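Local coordinates for protein nicotinate-nucleotide--dimethylbenzimidazole phosphoribosyltransferase (Thermus thermophilus HB8, PDB 1WX1) that probably catalyses the transfer of phosphoribose from nicotinate mononucleotide to 5,6-dimethylbenzimidazole, giving alpha-ribazole 5'-phosphate for cobalamin biosynthesis, at residues Y97-G102 with R144-R149; V50-D55 with L230-G235; R293-L298 with P313-A318. All blocks are in the same frame, centred on the assembly; numbering follows the deposited sequence.

Interaction 1 (Y97-G102 with R144-R149)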
loop_
_atom_site.group_PDB
_atom_site.type_symbol
_atom_site.label_atom_id
_atom_site.label_comp_id
_atom_site.label_asym_id
_atom_site.label_seq_id
_atom_site.Cartn_x
_atom_site.Cartn_y
_atom_site.Cartn_z
ATOM N N TYR A 97 20.633 -0.012 -5.259
ATOM C CA TYR A 97 21.860 -0.394 -5.950
ATOM C C TYR A 97 21.545 -0.394 -7.431
ATOM O O TYR A 97 20.441 -0.770 -7.831
ATOM C CB TYR A 97 22.325 -1.797 -5.549
ATOM C CG TYR A 97 22.639 -1.963 -4.083
ATOM C CD1 TYR A 97 21.639 -2.299 -3.170
ATOM C CD2 TYR A 97 23.936 -1.780 -3.606
ATOM C CE1 TYR A 97 21.923 -2.450 -1.816
ATOM C CE2 TYR A 97 24.233 -1.929 -2.253
ATOM C CZ TYR A 97 23.223 -2.265 -1.365
ATOM O OH TYR A 97 23.511 -2.408 -0.033
ATOM N N VAL A 98 22.505 0.027 -8.248
ATOM C CA VAL A 98 22.314 0.051 -9.693
ATOM C C VAL A 98 23.329 -0.893 -10.330
ATOM O O VAL A 98 24.488 -0.936 -9.927
ATOM C CB VAL A 98 22.516 1.474 -10.270
ATOM C CG1 VAL A 98 22.253 1.469 -11.774
ATOM C CG2 VAL A 98 21.567 2.451 -9.583
ATOM N N LEU A 99 22.878 -1.659 -11.316
ATOM C CA LEU A 99 23.741 -2.604 -12.003
ATOM C C LEU A 99 23.701 -2.349 -13.503
ATOM O O LEU A 99 22.638 -2.412 -14.122
ATOM C CB LEU A 99 23.283 -4.037 -11.717
ATOM C CG LEU A 99 23.865 -5.156 -12.591
ATOM C CD1 LEU A 99 25.348 -5.325 -12.292
ATOM C CD2 LEU A 99 23.121 -6.468 -12.320
ATOM N N ASP A 100 24.852 -2.036 -14.081
ATOM C CA ASP A 100 24.933 -1.818 -15.521
ATOM C C ASP A 100 25.409 -3.118 -16.154
ATOM O O ASP A 100 26.553 -3.521 -15.955
ATOM C CB ASP A 100 25.933 -0.705 -15.866
ATOM C CG ASP A 100 26.233 -0.628 -17.371
ATOM O OD1 ASP A 100 27.257 -0.020 -17.749
ATOM O OD2 ASP A 100 25.445 -1.172 -18.177
ATOM N N VAL A 101 24.528 -3.791 -16.887
ATOM C CA VAL A 101 24.921 -5.016 -17.573
ATOM C C VAL A 101 24.905 -4.802 -19.081
ATOM O O VAL A 101 25.255 -5.704 -19.835
ATOM C CB VAL A 101 23.996 -6.227 -17.247
ATOM C CG1 VAL A 101 24.361 -6.809 -15.891
ATOM C CG2 VAL A 101 22.529 -5.811 -17.298
ATOM N N GLY A 102 24.510 -3.610 -19.530
ATOM C CA GLY A 102 24.475 -3.381 -20.967
ATOM C C GLY A 102 24.012 -2.027 -21.476
ATOM O O GLY A 102 23.393 -1.935 -22.541
ATOM N N ARG A 144 23.483 -11.915 -9.847
ATOM C CA ARG A 144 23.751 -12.603 -8.582
ATOM C C ARG A 144 24.721 -11.774 -7.736
ATOM O O ARG A 144 24.524 -11.611 -6.534
ATOM C CB ARG A 144 24.386 -13.975 -8.828
ATOM C CG ARG A 144 23.431 -15.081 -9.260
ATOM C CD ARG A 144 24.223 -16.360 -9.503
ATOM N NE ARG A 144 23.385 -17.541 -9.680
ATOM C CZ ARG A 144 22.758 -18.176 -8.693
ATOM N NH1 ARG A 144 22.863 -17.747 -7.441
ATOM N NH2 ARG A 144 22.034 -19.254 -8.959
ATOM N N GLU A 145 25.772 -11.266 -8.374
ATOM C CA GLU A 145 26.784 -10.469 -7.680
ATOM C C GLU A 145 26.191 -9.241 -6.994
ATOM O O GLU A 145 26.496 -8.961 -5.829
ATOM C CB GLU A 145 27.874 -10.016 -8.660
ATOM C CG GLU A 145 29.124 -9.466 -7.969
ATOM C CD GLU A 145 30.142 -8.884 -8.941
ATOM O OE1 GLU A 145 30.095 -9.225 -10.141
ATOM O OE2 GLU A 145 30.999 -8.091 -8.499
ATOM N N ALA A 146 25.356 -8.505 -7.719
ATOM C CA ALA A 146 24.732 -7.308 -7.169
ATOM C C ALA A 146 23.803 -7.651 -6.002
ATOM O O ALA A 146 23.792 -6.954 -4.986
ATOM C CB ALA A 146 23.967 -6.565 -8.263
ATOM N N ALA A 147 23.042 -8.734 -6.134
ATOM C CA ALA A 147 22.138 -9.153 -5.069
ATOM C C ALA A 147 22.929 -9.571 -3.828
ATOM O O ALA A 147 22.544 -9.248 -2.704
ATOM C CB ALA A 147 21.260 -10.317 -5.540
ATOM N N ARG A 148 24.032 -10.286 -4.036
ATOM C CA ARG A 148 24.847 -10.741 -2.918
ATOM C C ARG A 148 25.384 -9.560 -2.125
ATOM O O ARG A 148 25.449 -9.600 -0.889
ATOM C CB ARG A 148 26.012 -11.614 -3.402
ATOM C CG ARG A 148 26.981 -12.046 -2.293
ATOM C CD ARG A 148 26.262 -12.632 -1.066
ATOM N NE ARG A 148 25.374 -13.740 -1.408
ATOM C CZ ARG A 148 24.634 -14.412 -0.528
ATOM N NH1 ARG A 148 24.672 -14.095 0.758
ATOM N NH2 ARG A 148 23.855 -15.407 -0.933
ATOM N N ARG A 149 25.781 -8.502 -2.824
ATOM C CA ARG A 149 26.268 -7.336 -2.093
ATOM C C ARG A 149 25.139 -6.696 -1.296
ATOM O O ARG A 149 25.347 -6.238 -0.184
ATOM C CB ARG A 149 26.830 -6.273 -2.984
ATOM C CG ARG A 149 27.316 -5.096 -2.146
ATOM C CD ARG A 149 27.644 -3.977 -3.073
ATOM N NE ARG A 149 28.004 -2.737 -2.413
ATOM C CZ ARG A 149 28.067 -1.577 -3.064
ATOM N NH1 ARG A 149 27.805 -1.526 -4.370
ATOM N NH2 ARG A 149 28.341 -0.459 -2.415
#
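The strand backbone at L99 passes the helix backbone at A146 with 6.8 Å between their CA atoms, close enough for the alanine methyl to meet a leucine branch. This is the helix-on-sheet layer of a Rossmann-like alpha/beta fold: strand 94-100 belongs to a parallel sheet in the order 3-2-1-4-5-6, and helix 133-152 lies against one of its faces. The apolar half of the contact is small, the CD2 methyl of L99 meeting the CB of A146 at 4.1 Å. The other half is a flat-group contact between Y97 and R149. R149 has CG anti to the backbone N (chi1 -180°) and runs on extended from CG to NE, which carries its guanidinium out from the helix to one border of the tyrosine ring. The two planes stand 69° apart, so this is no parallel stack: Y97 CE2 sits 3.8 Å above the guanidinium plane, off toward its rim, while R149 CZ lies at the ring edge, close to the ring plane. Polar partners outside the two segments hold both groups. R149 NH2 donates to the carbonyl of P111; the Y97 hydroxyl hydrogen-bonds to E153 OE1, and E153 OE2 forms a long, weak ion pair with R149 NE. A leucine in place of R149 would probably leave the P111 carbonyl without this donor and the tyrosine edge without its flat neighbour. Two carbons on that edge make the closest approaches to the guanidinium: Y97 CE2 is 3.9 Å from R149 NE, and Y97 CD2 is 4.0 Å from R149 NH1.

Interaction 2 (V50-D55 with L230-G235)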
loop_
_atom_site.group_PDB
_atom_site.type_symbol
_atom_site.label_atom_id
_atom_site.label_comp_id
_atom_site.label_asym_id
_atom_site.label_seq_id
_atom_site.Cartn_x
_atom_site.Cartn_y
_atom_site.Cartn_z
ATOM N N VAL A 50 17.718 -3.782 -6.373
ATOM C CA VAL A 50 18.821 -3.727 -7.315
ATOM C C VAL A 50 18.179 -3.419 -8.656
ATOM O O VAL A 50 17.373 -4.203 -9.166
ATOM C CB VAL A 50 19.583 -5.064 -7.404
ATOM C CG1 VAL A 50 20.677 -4.966 -8.473
ATOM C CG2 VAL A 50 20.202 -5.399 -6.047
ATOM N N VAL A 51 18.515 -2.261 -9.203
ATOM C CA VAL A 51 17.969 -1.832 -10.482
ATOM C C VAL A 51 18.957 -2.193 -11.581
ATOM O O VAL A 51 20.047 -1.631 -11.645
ATOM C CB VAL A 51 17.733 -0.305 -10.494
ATOM C CG1 VAL A 51 17.053 0.114 -11.799
ATOM C CG2 VAL A 51 16.896 0.099 -9.284
ATOM N N ALA A 52 18.574 -3.142 -12.432
ATOM C CA ALA A 52 19.426 -3.588 -13.531
ATOM C C ALA A 52 19.120 -2.759 -14.776
ATOM O O ALA A 52 17.957 -2.555 -15.122
ATOM C CB ALA A 52 19.185 -5.070 -13.804
ATOM N N ALA A 53 20.165 -2.290 -15.453
ATOM C CA ALA A 53 19.983 -1.458 -16.632
ATOM C C ALA A 53 20.767 -1.942 -17.842
ATOM O O ALA A 53 21.900 -2.402 -17.722
ATOM C CB ALA A 53 20.379 -0.014 -16.312
ATOM N N ALA A 54 20.148 -1.820 -19.010
ATOM C CA ALA A 54 20.773 -2.211 -20.262
ATOM C C ALA A 54 19.933 -1.670 -21.409
ATOM O O ALA A 54 18.739 -1.414 -21.248
ATOM C CB ALA A 54 20.872 -3.735 -20.357
ATOM N N ASP A 55 20.561 -1.496 -22.564
ATOM C CA ASP A 55 19.848 -1.000 -23.725
ATOM C C ASP A 55 19.395 -2.124 -24.637
ATOM O O ASP A 55 19.870 -3.256 -24.525
ATOM C CB ASP A 55 20.698 0.028 -24.464
ATOM C CG ASP A 55 20.584 1.402 -23.834
ATOM O OD1 ASP A 55 21.612 1.970 -23.406
ATOM O OD2 ASP A 55 19.443 1.906 -23.756
ATOM N N LEU A 230 17.073 -8.106 -18.102
ATOM C CA LEU A 230 16.023 -9.056 -17.732
ATOM C C LEU A 230 16.679 -10.337 -17.211
ATOM O O LEU A 230 16.206 -10.950 -16.253
ATOM C CB LEU A 230 15.121 -9.372 -18.939
ATOM C CG LEU A 230 14.431 -8.180 -19.620
ATOM C CD1 LEU A 230 13.444 -8.693 -20.669
ATOM C CD2 LEU A 230 13.694 -7.328 -18.588
ATOM N N VAL A 231 17.774 -10.735 -17.850
ATOM C CA VAL A 231 18.510 -11.923 -17.439
ATOM C C VAL A 231 19.207 -11.623 -16.105
ATOM O O VAL A 231 19.277 -12.482 -15.226
ATOM C CB VAL A 231 19.556 -12.313 -18.500
ATOM C CG1 VAL A 231 20.394 -13.491 -18.013
ATOM C CG2 VAL A 231 18.849 -12.664 -19.804
ATOM N N ALA A 232 19.723 -10.404 -15.961
ATOM C CA ALA A 232 20.383 -10.010 -14.720
ATOM C C ALA A 232 19.359 -10.042 -13.586
ATOM O O ALA A 232 19.676 -10.420 -12.456
ATOM C CB ALA A 232 20.970 -8.605 -14.854
ATOM N N ILE A 233 18.126 -9.649 -13.896
ATOM C CA ILE A 233 17.069 -9.646 -12.897
ATOM C C ILE A 233 16.797 -11.070 -12.417
ATOM O O ILE A 233 16.547 -11.295 -11.232
ATOM C CB ILE A 233 15.806 -8.957 -13.454
ATOM C CG1 ILE A 233 16.047 -7.437 -13.449
ATOM C CG2 ILE A 233 14.571 -9.320 -12.622
ATOM C CD1 ILE A 233 15.056 -6.631 -14.262
ATOM N N ALA A 234 16.870 -12.034 -13.327
ATOM C CA ALA A 234 16.678 -13.431 -12.947
ATOM C C ALA A 234 17.789 -13.805 -11.952
ATOM O O ALA A 234 17.554 -14.530 -10.983
ATOM C CB ALA A 234 16.754 -14.321 -14.173
ATOM N N GLY A 235 18.996 -13.296 -12.200
ATOM C CA GLY A 235 20.117 -13.574 -11.317
ATOM C C GLY A 235 19.919 -12.973 -9.940
ATOM O O GLY A 235 20.273 -13.580 -8.924
#
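A52 aims its CB at the helix and meets two side chains there, the CB of A232 at 4.1 Å and the CG1 of I233 at 3.9 Å. A232 also points toward the strand, but the two alanine methyls meet off-axis. I233 starts out along the flank of the helix instead. Its CG1 is anti to the carbonyl carbon (chi1 -76°), which swings that methylene back toward A52, while CG2 takes the position anti to the backbone N. The CG1 methylene, not the terminal CD1, makes the nearest contact. With only a methyl on the strand side, the CA atoms of A52 and I233 come within 6.5 Å. Strand 47-54 is a central strand of the parallel Rossmann-like sheet, and helix 228-242 lies against one face of it next to helix 133-152, where V231 packs on A139 and L140. L99 of the neighbouring strand and V101 in the turn after it also rest on A232. I233 reaches V254 of helix 252-264 as well, and its side chain is about 10 Å from that of E304, the predicted proton acceptor.

Interaction 3 (R293-L298 with P313-A318)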
loop_
_atom_site.group_PDB
_atom_site.type_symbol
_atom_site.label_atom_id
_atom_site.label_comp_id
_atom_site.label_asym_id
_atom_site.label_seq_id
_atom_site.Cartn_x
_atom_site.Cartn_y
_atom_site.Cartn_z
ATOM N N ARG A 293 -1.023 -12.736 -5.940
ATOM C CA ARG A 293 -1.967 -11.631 -5.837
ATOM C C ARG A 293 -1.189 -10.350 -5.556
ATOM O O ARG A 293 -0.401 -10.289 -4.618
ATOM C CB ARG A 293 -2.960 -11.872 -4.697
ATOM C CG ARG A 293 -3.940 -10.730 -4.474
ATOM C CD ARG A 293 -4.809 -11.002 -3.255
ATOM N NE ARG A 293 -5.829 -9.978 -3.038
ATOM C CZ ARG A 293 -5.578 -8.689 -2.834
ATOM N NH1 ARG A 293 -4.328 -8.242 -2.818
ATOM N NH2 ARG A 293 -6.583 -7.843 -2.637
ATOM N N PRO A 294 -1.404 -9.310 -6.373
ATOM C CA PRO A 294 -0.727 -8.015 -6.221
ATOM C C PRO A 294 -1.156 -7.312 -4.932
ATOM O O PRO A 294 -2.346 -7.242 -4.620
ATOM C CB PRO A 294 -1.173 -7.233 -7.459
ATOM C CG PRO A 294 -1.634 -8.298 -8.425
ATOM C CD PRO A 294 -2.294 -9.307 -7.546
ATOM N N LEU A 295 -0.191 -6.785 -4.190
ATOM C CA LEU A 295 -0.495 -6.087 -2.945
ATOM C C LEU A 295 -1.060 -4.696 -3.199
ATOM O O LEU A 295 -1.974 -4.255 -2.508
ATOM C CB LEU A 295 0.762 -5.963 -2.086
ATOM C CG LEU A 295 1.212 -7.245 -1.396
ATOM C CD1 LEU A 295 2.570 -7.035 -0.745
ATOM C CD2 LEU A 295 0.176 -7.639 -0.361
ATOM N N LEU A 296 -0.499 -4.010 -4.190
ATOM C CA LEU A 296 -0.927 -2.661 -4.538
ATOM C C LEU A 296 -1.460 -2.580 -5.963
ATOM O O LEU A 296 -1.065 -3.357 -6.831
ATOM C CB LEU A 296 0.252 -1.691 -4.422
ATOM C CG LEU A 296 0.921 -1.532 -3.057
ATOM C CD1 LEU A 296 2.237 -0.771 -3.213
ATOM C CD2 LEU A 296 -0.024 -0.803 -2.118
ATOM N N ASP A 297 -2.353 -1.625 -6.192
ATOM C CA ASP A 297 -2.908 -1.379 -7.519
ATOM C C ASP A 297 -3.101 0.130 -7.597
ATOM O O ASP A 297 -4.170 0.648 -7.271
ATOM C CB ASP A 297 -4.249 -2.079 -7.709
ATOM C CG ASP A 297 -4.701 -2.062 -9.157
ATOM O OD1 ASP A 297 -4.278 -1.149 -9.896
ATOM O OD2 ASP A 297 -5.478 -2.953 -9.558
ATOM N N LEU A 298 -2.053 0.832 -8.018
ATOM C CA LEU A 298 -2.094 2.284 -8.098
ATOM C C LEU A 298 -1.973 2.809 -9.523
ATOM O O LEU A 298 -1.685 3.985 -9.731
ATOM C CB LEU A 298 -0.977 2.869 -7.230
ATOM C CG LEU A 298 -1.038 2.511 -5.740
ATOM C CD1 LEU A 298 0.285 2.863 -5.072
ATOM C CD2 LEU A 298 -2.199 3.246 -5.078
ATOM N N PRO A 313 6.831 -1.585 2.921
ATOM C CA PRO A 313 6.261 -1.266 4.237
ATOM C C PRO A 313 5.078 -2.187 4.557
ATOM O O PRO A 313 4.822 -2.503 5.717
ATOM C CB PRO A 313 5.837 0.194 4.092
ATOM C CG PRO A 313 6.826 0.734 3.101
ATOM C CD PRO A 313 6.900 -0.379 2.074
ATOM N N LEU A 314 4.356 -2.613 3.523
ATOM C CA LEU A 314 3.227 -3.517 3.728
ATOM C C LEU A 314 3.741 -4.878 4.177
ATOM O O LEU A 314 3.140 -5.522 5.036
ATOM C CB LEU A 314 2.409 -3.680 2.446
ATOM C CG LEU A 314 1.625 -2.459 1.975
ATOM C CD1 LEU A 314 0.836 -2.829 0.721
ATOM C CD2 LEU A 314 0.678 -1.998 3.081
ATOM N N LEU A 315 4.857 -5.320 3.599
ATOM C CA LEU A 315 5.421 -6.605 3.989
ATOM C C LEU A 315 5.869 -6.560 5.446
ATOM O O LEU A 315 5.697 -7.527 6.190
ATOM C CB LEU A 315 6.609 -6.973 3.091
ATOM C CG LEU A 315 6.294 -7.094 1.597
ATOM C CD1 LEU A 315 7.534 -7.549 0.845
ATOM C CD2 LEU A 315 5.168 -8.082 1.390
ATOM N N ARG A 316 6.444 -5.432 5.857
ATOM C CA ARG A 316 6.901 -5.282 7.239
ATOM C C ARG A 316 5.705 -5.304 8.184
ATOM O O ARG A 316 5.744 -5.941 9.236
ATOM C CB ARG A 316 7.673 -3.970 7.418
ATOM C CG ARG A 316 8.933 -3.876 6.574
ATOM C CD ARG A 316 9.861 -2.785 7.070
ATOM N NE ARG A 316 11.046 -2.671 6.225
ATOM C CZ ARG A 316 11.158 -1.832 5.200
ATOM N NH1 ARG A 316 10.155 -1.019 4.895
ATOM N NH2 ARG A 316 12.271 -1.815 4.470
ATOM N N ALA A 317 4.644 -4.604 7.800
ATOM C CA ALA A 317 3.427 -4.556 8.606
ATOM C C ALA A 317 2.859 -5.960 8.759
ATOM O O ALA A 317 2.445 -6.361 9.845
ATOM C CB ALA A 317 2.400 -3.653 7.943
ATOM N N ALA A 318 2.834 -6.702 7.657
ATOM C CA ALA A 318 2.321 -8.063 7.663
ATOM C C ALA A 318 3.090 -8.926 8.665
ATOM O O ALA A 318 2.495 -9.682 9.433
ATOM C CB ALA A 318 2.424 -8.663 6.260
#
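L295 and L315 meet methyl to methyl, CD1 of the first 3.5 Å from CD2 of the second, with the two side chains crossing at about a right angle. One residue on in the loop and one back in the helix, L296 and L314 form the second pair. Here a single methyl, L314 CD1, does the work: it lies 3.6 Å from L296 CD2 and 4.0 Å from L296 CG, and the same methyl is 4.2 Å from L295 CB. L314 has CG anti to the carbonyl carbon (chi1 -69°) and CD1 anti to CA (chi2 -178°), so the methyl is carried out at the end of an extended chain to meet both leucines of the loop. The backbones stay well apart, the CA atoms of L295 and L314 being 8.1 Å from each other, and branched leucine ends span the distance. This is a leucine-based loop-on-helix contact at the dimer interface, beside the edge strand 272-274 of the Rossmann-like sheet. It ties the irregular chain between helices 281-290 and 306-321 to the later of the two, which is kinked at P313 and L314, whose N atoms have no bond to the preceding turn; the proline has no N-H to give. Backbone hydrogen bonds between L295 and A274, and between L296 and G275 and L277, fasten the loop. Helix 24-37 adds a further apolar layer, Y25 touching L295 and V29 touching L315. Beyond these lies the second subunit: L296 packs on L296 of that chain, P313 on its P313, and A317 on its L310.

Interactions 1 and 2 form one continuous region, their centres about 8 Å apart: strands 94-100 and 47-54 are neighbours in the parallel sheet, with probable hydrogen bonds from V51 N to Y97 O and from A53 N to L99 O (2.8 Å each). Their helices touch where R144 CG meets G235 O, and A146 CB packs on V50 CG1 of the strand. Along the chain, interaction 1 is nested within the loop that interaction 2 closes, and interaction 3 follows both. It lies about 25 Å from interaction 1 and about 23 Å from interaction 2, centre to centre, touching neither. The first two belong to the sheet core of the subunit, whereas residues 293-298 and 313-318 pack where the two subunits meet.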